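Local structure of guanine deaminase (Escherichia coli, 6OHB) at residues I16-T21 with A359-T364; G134-L139 with T428-R433; F297-N302 with L337-E342. The protein catalyses the zinc-dependent hydrolytic deamination of guanine to xanthine and ammonia in purine degradation. All coordinates share one frame; numbering follows the deposited sequence.

Contact 1 of 3, residues I16-T21 with A359-T364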
ATOM      1  N   ILE A  16     -19.391 -13.313  -7.632  1.00 35.36           N
ATOM      2  CA  ILE A  16     -19.977 -12.221  -6.858  1.00 38.13           C
ATOM      3  C   ILE A  16     -20.137 -11.001  -7.754  1.00 34.76           C
ATOM      4  O   ILE A  16     -19.225 -10.654  -8.511  1.00 34.79           O
ATOM      5  CB  ILE A  16     -19.137 -11.902  -5.603  1.00 40.67           C
ATOM      6  CG1 ILE A  16     -19.642 -10.635  -4.912  1.00 39.78           C
ATOM      7  CG2 ILE A  16     -17.668 -11.788  -5.953  1.00 48.57           C
ATOM      8  CD1 ILE A  16     -19.245 -10.555  -3.452  1.00 50.79           C
ATOM      9  N   ASP A  17     -21.309 -10.367  -7.692  1.00 37.15           N
ATOM     10  CA  ASP A  17     -21.546  -9.133  -8.435  1.00 34.31           C
ATOM     11  C   ASP A  17     -22.635  -8.328  -7.733  1.00 40.26           C
ATOM     12  O   ASP A  17     -23.279  -8.804  -6.796  1.00 38.49           O
ATOM     13  CB  ASP A  17     -21.896  -9.410  -9.912  1.00 30.59           C
ATOM     14  CG  ASP A  17     -23.217 -10.177 -10.094  1.00 44.48           C
ATOM     15  OD1 ASP A  17     -23.684 -10.868  -9.158  1.00 40.15           O
ATOM     16  OD2 ASP A  17     -23.789 -10.094 -11.203  1.00 41.51           O
ATOM     17  N   VAL A  18     -22.804  -7.079  -8.164  1.00 37.72           N
ATOM     18  CA  VAL A  18     -23.877  -6.215  -7.675  1.00 39.10           C
ATOM     19  C   VAL A  18     -24.917  -6.107  -8.781  1.00 40.40           C
ATOM     20  O   VAL A  18     -24.594  -5.689  -9.900  1.00 35.95           O
ATOM     21  CB  VAL A  18     -23.352  -4.828  -7.274  1.00 46.93           C
ATOM     22  CG1 VAL A  18     -24.487  -3.965  -6.738  1.00 35.77           C
ATOM     23  CG2 VAL A  18     -22.215  -4.949  -6.257  1.00 44.00           C
ATOM     24  N   THR A  19     -26.167  -6.466  -8.476  1.00 39.76           N
ATOM     25  CA  THR A  19     -27.149  -6.681  -9.536  1.00 45.50           C
ATOM     26  C   THR A  19     -27.825  -5.406 -10.025  1.00 41.41           C
ATOM     27  O   THR A  19     -28.550  -5.464 -11.023  1.00 39.96           O
ATOM     28  CB  THR A  19     -28.215  -7.685  -9.085  1.00 42.26           C
ATOM     29  OG1 THR A  19     -28.893  -7.197  -7.918  1.00 42.03           O
ATOM     30  CG2 THR A  19     -27.563  -9.027  -8.776  1.00 44.18           C
ATOM     31  N   ARG A  20     -27.600  -4.265  -9.381  1.00 41.29           N
ATOM     32  CA  ARG A  20     -28.200  -3.024  -9.851  1.00 43.27           C
ATOM     33  C   ARG A  20     -27.466  -1.852  -9.220  1.00 47.76           C
ATOM     34  O   ARG A  20     -26.811  -1.992  -8.185  1.00 44.38           O
ATOM     35  CB  ARG A  20     -29.695  -2.950  -9.520  1.00 42.60           C
ATOM     36  CG  ARG A  20     -29.964  -2.744  -8.045  1.00 42.96           C
ATOM     37  CD  ARG A  20     -31.440  -2.774  -7.705  1.00 48.52           C
ATOM     38  NE  ARG A  20     -31.639  -2.330  -6.330  1.00 55.16           N
ATOM     39  CZ  ARG A  20     -31.575  -3.134  -5.273  1.00 56.49           C
ATOM     40  NH1 ARG A  20     -31.329  -4.429  -5.435  1.00 48.00           N
ATOM     41  NH2 ARG A  20     -31.758  -2.644  -4.053  1.00 58.40           N
ATOM     42  N   THR A  21     -27.581  -0.693  -9.863  1.00 47.58           N
ATOM     43  CA  THR A  21     -27.019   0.525  -9.308  1.00 50.73           C
ATOM     44  C   THR A  21     -27.906   1.039  -8.182  1.00 47.30           C
ATOM     45  O   THR A  21     -29.127   0.885  -8.201  1.00 51.28           O
ATOM     46  CB  THR A  21     -26.863   1.604 -10.386  1.00 51.75           C
ATOM     47  OG1 THR A  21     -28.135   1.879 -10.984  1.00 51.15           O
ATOM     48  CG2 THR A  21     -25.898   1.144 -11.472  1.00 49.80           C
ATOM     49  N   ALA A 359     -16.603  -0.733  -1.469  1.00 39.93           N
ATOM     50  CA  ALA A 359     -15.370  -0.795  -2.247  1.00 38.71           C
ATOM     51  C   ALA A 359     -15.542  -1.679  -3.475  1.00 37.20           C
ATOM     52  O   ALA A 359     -15.168  -1.298  -4.595  1.00 34.60           O
ATOM     53  CB  ALA A 359     -14.227  -1.305  -1.366  1.00 36.26           C
ATOM     54  N   PHE A 360     -16.116  -2.869  -3.285  1.00 40.84           N
ATOM     55  CA  PHE A 360     -16.364  -3.755  -4.418  1.00 40.02           C
ATOM     56  C   PHE A 360     -17.293  -3.094  -5.432  1.00 38.57           C
ATOM     57  O   PHE A 360     -17.080  -3.197  -6.645  1.00 38.92           O
ATOM     58  CB  PHE A 360     -16.942  -5.081  -3.917  1.00 36.07           C
ATOM     59  CG  PHE A 360     -17.283  -6.054  -5.011  1.00 41.58           C
ATOM     60  CD1 PHE A 360     -16.297  -6.832  -5.596  1.00 42.39           C
ATOM     61  CD2 PHE A 360     -18.593  -6.209  -5.440  1.00 43.12           C
ATOM     62  CE1 PHE A 360     -16.607  -7.738  -6.602  1.00 41.87           C
ATOM     63  CE2 PHE A 360     -18.911  -7.112  -6.445  1.00 45.23           C
ATOM     64  CZ  PHE A 360     -17.914  -7.877  -7.026  1.00 42.45           C
ATOM     65  N   TYR A 361     -18.313  -2.382  -4.950  1.00 40.37           N
ATOM     66  CA  TYR A 361     -19.241  -1.704  -5.845  1.00 40.83           C
ATOM     67  C   TYR A 361     -18.534  -0.641  -6.672  1.00 39.44           C
ATOM     68  O   TYR A 361     -18.682  -0.590  -7.900  1.00 42.86           O
ATOM     69  CB  TYR A 361     -20.374  -1.090  -5.025  1.00 37.32           C
ATOM     70  CG  TYR A 361     -21.368  -0.296  -5.828  1.00 43.17           C
ATOM     71  CD1 TYR A 361     -22.351  -0.932  -6.584  1.00 41.98           C
ATOM     72  CD2 TYR A 361     -21.340   1.093  -5.820  1.00 39.19           C
ATOM     73  CE1 TYR A 361     -23.270  -0.204  -7.316  1.00 42.22           C
ATOM     74  CE2 TYR A 361     -22.252   1.829  -6.546  1.00 49.39           C
ATOM     75  CZ  TYR A 361     -23.217   1.177  -7.294  1.00 47.08           C
ATOM     76  OH  TYR A 361     -24.129   1.910  -8.019  1.00 47.89           O
ATOM     77  N   LEU A 362     -17.744   0.212  -6.017  1.00 40.73           N
ATOM     78  CA  LEU A 362     -17.037   1.260  -6.747  1.00 39.59           C
ATOM     79  C   LEU A 362     -16.038   0.672  -7.731  1.00 37.91           C
ATOM     80  O   LEU A 362     -15.766   1.280  -8.772  1.00 36.69           O
ATOM     81  CB  LEU A 362     -16.333   2.199  -5.768  1.00 45.22           C
ATOM     82  CG  LEU A 362     -17.247   3.082  -4.915  1.00 45.44           C
ATOM     83  CD1 LEU A 362     -16.440   3.837  -3.869  1.00 41.51           C
ATOM     84  CD2 LEU A 362     -18.021   4.044  -5.793  1.00 47.14           C
ATOM     85  N   ALA A 363     -15.493  -0.513  -7.430  1.00 40.14           N
ATOM     86  CA  ALA A 363     -14.528  -1.125  -8.338  1.00 36.41           C
ATOM     87  C   ALA A 363     -15.189  -1.695  -9.589  1.00 40.52           C
ATOM     88  O   ALA A 363     -14.539  -1.796 -10.634  1.00 38.87           O
ATOM     89  CB  ALA A 363     -13.742  -2.217  -7.614  1.00 34.97           C
ATOM     90  N   THR A 364     -16.473  -2.055  -9.522  1.00 42.44           N
ATOM     91  CA  THR A 364     -17.102  -2.711 -10.665  1.00 41.33           C
ATOM     92  C   THR A 364     -18.270  -1.899 -11.212  1.00 37.99           C
ATOM     93  O   THR A 364     -18.073  -1.024 -12.061  1.00 38.62           O
ATOM     94  CB  THR A 364     -17.582  -4.116 -10.293  1.00 35.20           C
ATOM     95  OG1 THR A 364     -18.512  -4.036  -9.203  1.00 37.86           O
ATOM     96  CG2 THR A 364     -16.408  -4.992  -9.887  1.00 38.40           C
TER
HETATM   97  O   HOH W   1     -20.594  -5.825  -9.722  1.00 33.88           O
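In this amidohydrolase-superfamily enzyme, built on a TIM barrel, the strand ending at V18 lies across helix 359-363 at 77°, their axes 8.8 Å apart at closest approach. The strand neighbours strand 73-84, which carries the zinc ligands H82 and H84. No direct hydrogen bond crosses the contact. Apolar contact dominates, and two aromatic rings of the helix supply most of it. Both have CG anti to the backbone N (chi1 178° for F360); F360 is directed at the strand, Y361 more to one side, bringing up a ring edge and its hydroxyl. F360 presents its rim rather than a face: I16 meets it tip to tip, with CG1 3.9 Å from F360 CZ, and D17 CA lies at the edge in the ring plane. V18 spreads its two methyls between the rings, CG2 against the rim of F360 and CG1 3.7 Å from Y361 CD1, crossing the tyrosine at about a right angle. Beyond this pair, Y361 reaches T21, whose CA is 3.5 Å from Y361 OH, and the same hydroxyl is hydrogen-bonded to the backbone N of I22. An alanine in place of Y361 would remove the ring beside V18 CG1 and the hydroxyl that meets I22 N, and would probably loosen the hold on T21 and I22. The CB of D17 points away from the helix, and its OD2 forms a salt bridge with R33 and accepts a hydrogen bond from the backbone N of F380. Between strand and helix end, one water does the bridging: it accepts from V18 N at 3.0 Å and is hydrogen-bonded to T364 OG1, an oxygen that sits over one face of the F360 ring, near the rim.

Contact 2 of 3, residues G134-L139 with T428-R433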
ATOM      1  N   GLY A 134      -6.550  -7.197 -13.696  1.00 32.34           N
ATOM      2  CA  GLY A 134      -7.988  -7.350 -13.702  1.00 39.50           C
ATOM      3  C   GLY A 134      -8.772  -6.134 -14.139  1.00 39.56           C
ATOM      4  O   GLY A 134      -9.995  -6.120 -13.972  1.00 37.14           O
ATOM      5  N   THR A 135      -8.108  -5.104 -14.659  1.00 33.73           N
ATOM      6  CA  THR A 135      -8.792  -3.947 -15.221  1.00 32.36           C
ATOM      7  C   THR A 135      -9.186  -4.255 -16.661  1.00 35.13           C
ATOM      8  O   THR A 135      -8.318  -4.466 -17.514  1.00 33.08           O
ATOM      9  CB  THR A 135      -7.881  -2.719 -15.163  1.00 37.97           C
ATOM     10  OG1 THR A 135      -7.634  -2.374 -13.796  1.00 41.84           O
ATOM     11  CG2 THR A 135      -8.511  -1.540 -15.880  1.00 34.84           C
ATOM     12  N   THR A 136     -10.489  -4.277 -16.946  1.00 35.53           N
ATOM     13  CA  THR A 136     -10.918  -4.581 -18.303  1.00 33.00           C
ATOM     14  C   THR A 136     -11.467  -3.370 -19.030  1.00 40.45           C
ATOM     15  O   THR A 136     -11.567  -3.399 -20.260  1.00 39.71           O
ATOM     16  CB  THR A 136     -11.986  -5.688 -18.315  1.00 35.18           C
ATOM     17  OG1 THR A 136     -13.102  -5.303 -17.504  1.00 35.94           O
ATOM     18  CG2 THR A 136     -11.419  -7.005 -17.799  1.00 36.06           C
ATOM     19  N   THR A 137     -11.781  -2.300 -18.307  1.00 34.55           N
ATOM     20  CA  THR A 137     -12.238  -1.060 -18.906  1.00 37.94           C
ATOM     21  C   THR A 137     -11.548   0.091 -18.202  1.00 38.81           C
ATOM     22  O   THR A 137     -11.513   0.136 -16.968  1.00 40.59           O
ATOM     23  CB  THR A 137     -13.756  -0.925 -18.791  1.00 40.24           C
ATOM     24  OG1 THR A 137     -14.375  -1.741 -19.792  1.00 47.97           O
ATOM     25  CG2 THR A 137     -14.191   0.529 -18.957  1.00 38.82           C
ATOM     26  N   ALA A 138     -10.996   1.014 -18.984  1.00 34.92           N
ATOM     27  CA  ALA A 138     -10.308   2.161 -18.426  1.00 44.90           C
ATOM     28  C   ALA A 138     -10.657   3.408 -19.220  1.00 41.61           C
ATOM     29  O   ALA A 138     -10.892   3.354 -20.429  1.00 38.89           O
ATOM     30  CB  ALA A 138      -8.784   1.959 -18.409  1.00 37.86           C
ATOM     31  N   LEU A 139     -10.698   4.532 -18.514  1.00 43.21           N
ATOM     32  CA  LEU A 139     -10.758   5.853 -19.124  1.00 34.91           C
ATOM     33  C   LEU A 139      -9.336   6.401 -19.064  1.00 40.73           C
ATOM     34  O   LEU A 139      -8.799   6.629 -17.976  1.00 35.58           O
ATOM     35  CB  LEU A 139     -11.757   6.740 -18.387  1.00 36.40           C
ATOM     36  CG  LEU A 139     -11.719   8.243 -18.659  1.00 40.75           C
ATOM     37  CD1 LEU A 139     -11.930   8.539 -20.138  1.00 36.88           C
ATOM     38  CD2 LEU A 139     -12.760   8.954 -17.802  1.00 33.58           C
ATOM     39  N   THR A 428      -7.970 -13.377 -16.716  1.00 32.53           N
ATOM     40  CA  THR A 428      -8.740 -12.225 -17.171  1.00 32.87           C
ATOM     41  C   THR A 428      -9.360 -12.539 -18.526  1.00 33.45           C
ATOM     42  O   THR A 428      -8.647 -12.897 -19.478  1.00 32.83           O
ATOM     43  CB  THR A 428      -7.882 -10.950 -17.252  1.00 32.53           C
ATOM     44  OG1 THR A 428      -7.339 -10.659 -15.959  1.00 29.73           O
ATOM     45  CG2 THR A 428      -8.728  -9.762 -17.706  1.00 29.26           C
ATOM     46  N   TYR A 429     -10.684 -12.367 -18.602  1.00 29.18           N
ATOM     47  CA  TYR A 429     -11.478 -12.553 -19.807  1.00 38.26           C
ATOM     48  C   TYR A 429     -11.967 -11.195 -20.296  1.00 34.95           C
ATOM     49  O   TYR A 429     -12.546 -10.419 -19.521  1.00 32.63           O
ATOM     50  CB  TYR A 429     -12.687 -13.460 -19.540  1.00 30.78           C
ATOM     51  CG  TYR A 429     -12.388 -14.943 -19.436  1.00 39.14           C
ATOM     52  CD1 TYR A 429     -11.789 -15.478 -18.296  1.00 37.39           C
ATOM     53  CD2 TYR A 429     -12.722 -15.815 -20.472  1.00 38.43           C
ATOM     54  CE1 TYR A 429     -11.519 -16.844 -18.195  1.00 37.84           C
ATOM     55  CE2 TYR A 429     -12.455 -17.178 -20.381  1.00 38.15           C
ATOM     56  CZ  TYR A 429     -11.856 -17.687 -19.240  1.00 41.27           C
ATOM     57  OH  TYR A 429     -11.595 -19.039 -19.151  1.00 38.10           O
ATOM     58  N   VAL A 430     -11.759 -10.923 -21.581  1.00 33.17           N
ATOM     59  CA  VAL A 430     -12.258  -9.713 -22.224  1.00 39.00           C
ATOM     60  C   VAL A 430     -13.032 -10.126 -23.470  1.00 37.20           C
ATOM     61  O   VAL A 430     -12.545 -10.938 -24.266  1.00 34.70           O
ATOM     62  CB  VAL A 430     -11.115  -8.744 -22.582  1.00 32.76           C
ATOM     63  CG1 VAL A 430     -11.574  -7.719 -23.601  1.00 31.74           C
ATOM     64  CG2 VAL A 430     -10.597  -8.054 -21.322  1.00 36.23           C
ATOM     65  N   ASP A 431     -14.237  -9.570 -23.632  1.00 36.99           N
ATOM     66  CA  ASP A 431     -15.110  -9.905 -24.761  1.00 44.21           C
ATOM     67  C   ASP A 431     -15.377 -11.413 -24.817  1.00 40.92           C
ATOM     68  O   ASP A 431     -15.367 -12.029 -25.884  1.00 41.18           O
ATOM     69  CB  ASP A 431     -14.526  -9.389 -26.082  1.00 42.06           C
ATOM     70  CG  ASP A 431     -15.511  -9.485 -27.236  1.00 50.28           C
ATOM     71  OD1 ASP A 431     -16.673  -9.056 -27.067  1.00 52.08           O
ATOM     72  OD2 ASP A 431     -15.118  -9.987 -28.313  1.00 51.76           O
ATOM     73  N   GLY A 432     -15.552 -12.023 -23.646  1.00 43.44           N
ATOM     74  CA  GLY A 432     -15.814 -13.444 -23.574  1.00 42.73           C
ATOM     75  C   GLY A 432     -14.628 -14.314 -23.909  1.00 40.48           C
ATOM     76  O   GLY A 432     -14.789 -15.524 -24.079  1.00 43.09           O
ATOM     77  N   ARG A 433     -13.439 -13.738 -23.984  1.00 41.03           N
ATOM     78  CA  ARG A 433     -12.247 -14.440 -24.427  1.00 45.58           C
ATOM     79  C   ARG A 433     -11.175 -14.338 -23.351  1.00 43.60           C
ATOM     80  O   ARG A 433     -10.966 -13.269 -22.768  1.00 39.82           O
ATOM     81  CB  ARG A 433     -11.748 -13.826 -25.742  1.00 47.25           C
ATOM     82  CG  ARG A 433     -10.749 -14.647 -26.522  1.00 54.13           C
ATOM     83  CD  ARG A 433     -10.661 -14.126 -27.954  1.00 60.52           C
ATOM     84  NE  ARG A 433     -11.953 -14.195 -28.640  1.00 61.06           N
ATOM     85  CZ  ARG A 433     -12.691 -13.140 -28.976  1.00 63.21           C
ATOM     86  NH1 ARG A 433     -12.273 -11.909 -28.694  1.00 51.12           N
ATOM     87  NH2 ARG A 433     -13.855 -13.315 -29.595  1.00 63.44           N
TER
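Strands 135-139 and 428-430 run at 43° to each other with axes no closer than 8.2 Å and no backbone hydrogen bond between them, so they pack through side chains rather than pair. The first begins a parallel strand of the TIM barrel; the second is one arm of a β-hairpin with strand 433-437, closed by a type I' turn from V430 to R433. The shorter backbone bond of that turn runs from V430 N to R433 O at 2.7 Å. Across the contact, T136 carries most of the touching. Its OG1 takes the crowded position between backbone N and carbonyl carbon (chi1 57°), which puts CG2 anti to the carbonyl carbon and turns this methyl to the hairpin. There it meets V430 CG2 at 3.8 Å and T428 CG2 at nearly the same separation, a three-methyl cluster in which T136 lies alongside both partners, its side chain running counter to theirs. The carbonyl of Y429 borders the cluster. Y429 itself points away, stacking its ring with F388 and hydrogen-bonding through OH to Y69. G134, just before the barrel strand, has a positive phi of 82° and is the C' residue of the Schellman motif that ends helix 116-132. In T428, CG2 is anti to the backbone N and so meets the T136 methyl, while OG1, anti to the carbonyl carbon, lies at the helix end, 4.1 Å from G134 CA. The hairpin is thereby tied to the helix terminus: the L131 carbonyl oxygen is gripped twice, by G134 N and by T428 OG1.

Contact 3 of 3, residues F297-N302 with L337-E342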
ATOM      1  N   PHE A 297     -12.100   9.273  -8.309  1.00 40.89           N
ATOM      2  CA  PHE A 297     -11.421   9.238  -7.017  1.00 39.62           C
ATOM      3  C   PHE A 297     -10.106   8.478  -7.171  1.00 44.84           C
ATOM      4  O   PHE A 297     -10.108   7.298  -7.539  1.00 42.04           O
ATOM      5  CB  PHE A 297     -12.360   8.584  -5.995  1.00 37.67           C
ATOM      6  CG  PHE A 297     -11.825   8.501  -4.583  1.00 41.91           C
ATOM      7  CD1 PHE A 297     -10.734   9.244  -4.162  1.00 38.40           C
ATOM      8  CD2 PHE A 297     -12.449   7.660  -3.667  1.00 38.40           C
ATOM      9  CE1 PHE A 297     -10.269   9.142  -2.857  1.00 42.80           C
ATOM     10  CE2 PHE A 297     -11.992   7.554  -2.371  1.00 44.71           C
ATOM     11  CZ  PHE A 297     -10.901   8.292  -1.962  1.00 42.87           C
ATOM     12  N   CYS A 298      -8.982   9.147  -6.886  1.00 37.83           N
ATOM     13  CA  CYS A 298      -7.648   8.550  -7.001  1.00 37.29           C
ATOM     14  C   CYS A 298      -6.886   8.744  -5.698  1.00 44.24           C
ATOM     15  O   CYS A 298      -6.097   9.697  -5.568  1.00 44.67           O
ATOM     16  CB  CYS A 298      -6.850   9.181  -8.147  1.00 42.21           C
ATOM     17  SG  CYS A 298      -7.742   9.598  -9.656  1.00 45.75           S
ATOM     18  N   PRO A 299      -7.046   7.830  -4.732  1.00 44.78           N
ATOM     19  CA  PRO A 299      -6.428   8.071  -3.416  1.00 40.02           C
ATOM     20  C   PRO A 299      -4.906   8.006  -3.419  1.00 42.52           C
ATOM     21  O   PRO A 299      -4.255   8.772  -2.689  1.00 43.71           O
ATOM     22  CB  PRO A 299      -7.046   6.981  -2.532  1.00 44.51           C
ATOM     23  CG  PRO A 299      -7.483   5.915  -3.491  1.00 40.05           C
ATOM     24  CD  PRO A 299      -7.923   6.648  -4.728  1.00 36.49           C
ATOM     25  N   THR A 300      -4.311   7.125  -4.228  1.00 43.44           N
ATOM     26  CA  THR A 300      -2.870   6.896  -4.152  1.00 43.84           C
ATOM     27  C   THR A 300      -2.078   8.141  -4.539  1.00 43.49           C
ATOM     28  O   THR A 300      -1.191   8.584  -3.797  1.00 42.55           O
ATOM     29  CB  THR A 300      -2.485   5.712  -5.043  1.00 42.73           C
ATOM     30  OG1 THR A 300      -3.177   4.540  -4.605  1.00 45.83           O
ATOM     31  CG2 THR A 300      -0.985   5.452  -4.975  1.00 49.00           C
ATOM     32  N   SER A 301      -2.381   8.719  -5.704  1.00 47.05           N
ATOM     33  CA  SER A 301      -1.699   9.942  -6.107  1.00 48.04           C
ATOM     34  C   SER A 301      -2.069  11.116  -5.205  1.00 46.32           C
ATOM     35  O   SER A 301      -1.226  11.982  -4.946  1.00 45.60           O
ATOM     36  CB  SER A 301      -1.995  10.262  -7.574  1.00 40.37           C
ATOM     37  OG  SER A 301      -3.177  11.027  -7.704  1.00 52.99           O
ATOM     38  N   ASN A 302      -3.307  11.156  -4.696  1.00 40.26           N
ATOM     39  CA  ASN A 302      -3.663  12.209  -3.745  1.00 43.16           C
ATOM     40  C   ASN A 302      -2.749  12.172  -2.524  1.00 52.51           C
ATOM     41  O   ASN A 302      -2.376  13.220  -1.981  1.00 48.02           O
ATOM     42  CB  ASN A 302      -5.122  12.081  -3.304  1.00 40.17           C
ATOM     43  CG  ASN A 302      -6.115  12.392  -4.416  1.00 46.01           C
ATOM     44  OD1 ASN A 302      -5.750  12.852  -5.501  1.00 43.33           O
ATOM     45  ND2 ASN A 302      -7.385  12.138  -4.143  1.00 37.22           N
ATOM     46  N   LEU A 337      -7.377  -3.412  -6.315  1.00 34.84           N
ATOM     47  CA  LEU A 337      -7.481  -3.796  -4.909  1.00 35.87           C
ATOM     48  C   LEU A 337      -6.644  -2.871  -4.035  1.00 40.98           C
ATOM     49  O   LEU A 337      -7.105  -2.392  -2.990  1.00 40.65           O
ATOM     50  CB  LEU A 337      -7.071  -5.259  -4.720  1.00 34.02           C
ATOM     51  CG  LEU A 337      -7.852  -6.308  -5.522  1.00 41.47           C
ATOM     52  CD1 LEU A 337      -7.237  -7.688  -5.338  1.00 41.10           C
ATOM     53  CD2 LEU A 337      -9.318  -6.314  -5.124  1.00 35.53           C
ATOM     54  N   GLN A 338      -5.403  -2.611  -4.452  1.00 35.00           N
ATOM     55  CA  GLN A 338      -4.543  -1.696  -3.714  1.00 38.45           C
ATOM     56  C   GLN A 338      -5.087  -0.271  -3.746  1.00 35.05           C
ATOM     57  O   GLN A 338      -4.971   0.465  -2.756  1.00 37.80           O
ATOM     58  CB  GLN A 338      -3.124  -1.757  -4.283  1.00 32.81           C
ATOM     59  CG  GLN A 338      -2.512  -3.143  -4.184  1.00 36.65           C
ATOM     60  CD  GLN A 338      -1.077  -3.196  -4.669  1.00 42.78           C
ATOM     61  OE1 GLN A 338      -0.800  -2.978  -5.847  1.00 48.73           O
ATOM     62  NE2 GLN A 338      -0.158  -3.494  -3.760  1.00 46.56           N
ATOM     63  N   THR A 339      -5.688   0.136  -4.874  1.00 33.60           N
ATOM     64  CA  THR A 339      -6.324   1.453  -4.943  1.00 36.89           C
ATOM     65  C   THR A 339      -7.427   1.585  -3.901  1.00 36.72           C
ATOM     66  O   THR A 339      -7.546   2.619  -3.231  1.00 41.93           O
ATOM     67  CB  THR A 339      -6.880   1.711  -6.345  1.00 41.27           C
ATOM     68  OG1 THR A 339      -5.826   1.596  -7.306  1.00 38.94           O
ATOM     69  CG2 THR A 339      -7.480   3.105  -6.434  1.00 41.24           C
ATOM     70  N   LEU A 340      -8.243   0.543  -3.747  1.00 41.31           N
ATOM     71  CA  LEU A 340      -9.299   0.587  -2.745  1.00 39.29           C
ATOM     72  C   LEU A 340      -8.719   0.544  -1.338  1.00 33.56           C
ATOM     73  O   LEU A 340      -9.280   1.145  -0.418  1.00 40.84           O
ATOM     74  CB  LEU A 340     -10.278  -0.563  -2.961  1.00 34.77           C
ATOM     75  CG  LEU A 340     -11.062  -0.549  -4.274  1.00 42.28           C
ATOM     76  CD1 LEU A 340     -11.709  -1.910  -4.502  1.00 39.43           C
ATOM     77  CD2 LEU A 340     -12.105   0.563  -4.276  1.00 38.64           C
ATOM     78  N   ASN A 341      -7.602  -0.158  -1.147  1.00 36.78           N
ATOM     79  CA  ASN A 341      -6.903  -0.089   0.136  1.00 43.34           C
ATOM     80  C   ASN A 341      -6.514   1.352   0.481  1.00 38.90           C
ATOM     81  O   ASN A 341      -6.718   1.817   1.619  1.00 40.90           O
ATOM     82  CB  ASN A 341      -5.665  -0.983   0.094  1.00 39.06           C
ATOM     83  CG  ASN A 341      -5.184  -1.380   1.472  1.00 55.03           C
ATOM     84  OD1 ASN A 341      -5.982  -1.651   2.370  1.00 54.68           O
ATOM     85  ND2 ASN A 341      -3.867  -1.411   1.650  1.00 46.85           N
ATOM     86  N   GLU A 342      -5.976   2.083  -0.500  1.00 35.45           N
ATOM     87  CA  GLU A 342      -5.597   3.473  -0.242  1.00 43.85           C
ATOM     88  C   GLU A 342      -6.824   4.343   0.008  1.00 39.90           C
ATOM     89  O   GLU A 342      -6.796   5.237   0.868  1.00 41.50           O
ATOM     90  CB  GLU A 342      -4.778   4.031  -1.405  1.00 37.73           C
ATOM     91  CG  GLU A 342      -3.480   3.286  -1.663  1.00 49.65           C
ATOM     92  CD  GLU A 342      -2.491   3.416  -0.520  1.00 58.33           C
ATOM     93  OE1 GLU A 342      -2.311   4.544  -0.016  1.00 56.08           O
ATOM     94  OE2 GLU A 342      -1.893   2.388  -0.131  1.00 61.76           O
TER
HETATM   95  O   HOH W   2      -3.831   3.385  -6.948  1.00 45.31           O
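E342, on the helix 336-349, shows how one side chain can serve two interfaces along its length. Its CB sits against the start of the helix 299-304, 3.9 Å from P299 CB and slightly nearer to T300 OG1. CG, anti to the carbonyl carbon, comes closer still, 3.2 Å from T300 OG1; this is a carbon-to-oxygen approach, in which the two side chains cross obliquely. At CG the chain bends (chi2 -65°), and the carboxylate leaves the contact: OE2 forms salt bridges with K345 of its own chain and with K345 of the second subunit, whose E342 also packs against this one. Two lysines close to one carboxylate would be expected to keep it ionised. Next to this glutamate, P299 wedges into the helix surface. Its CG lies 3.3 Å from T339 O, and its CD faces T339 CG2 at 4.0 Å, proline and threonine crossing at about a right angle. The same CD rests over a face of the F297 ring, toward its rim. No direct hydrogen bond joins the segments, but a water does, hydrogen-bonded to T300 OG1 and donating to T339 OG1 over 2.7 Å. T339 OG1 is also hydrogen-bonded to the carbonyl oxygen of N335, the residue just before the helix. P299 is the first residue of a short helix entered directly from barrel strand 294-297 through the N-cap residue C298. Such a strand-to-helix passage near the metal centre belongs to the amidohydrolase TIM barrel: the side chain of T300 is about 7 Å from that of the zinc ligand D327.

All three contacts are buried, yet they occupy different settings. Contacts 1 and 2 lie away from the metal site, and each has a strand that pairs with strand 73-84; their centres are 16 Å apart and they do not touch. Contact 1 relies on aromatic rims and contact 2 on small methyls, whereas contact 3, helix against helix, mixes a proline wedge with hydroxyls and a charge that reaches the second subunit. Contacts 1 and 3 touch: their helices follow each other in the chain, and L340 CD1 packs 3.7 Å from A363 CB. Water bridges the segments in both of these. Contact 3 is nested inside the chain loops closed by the other two.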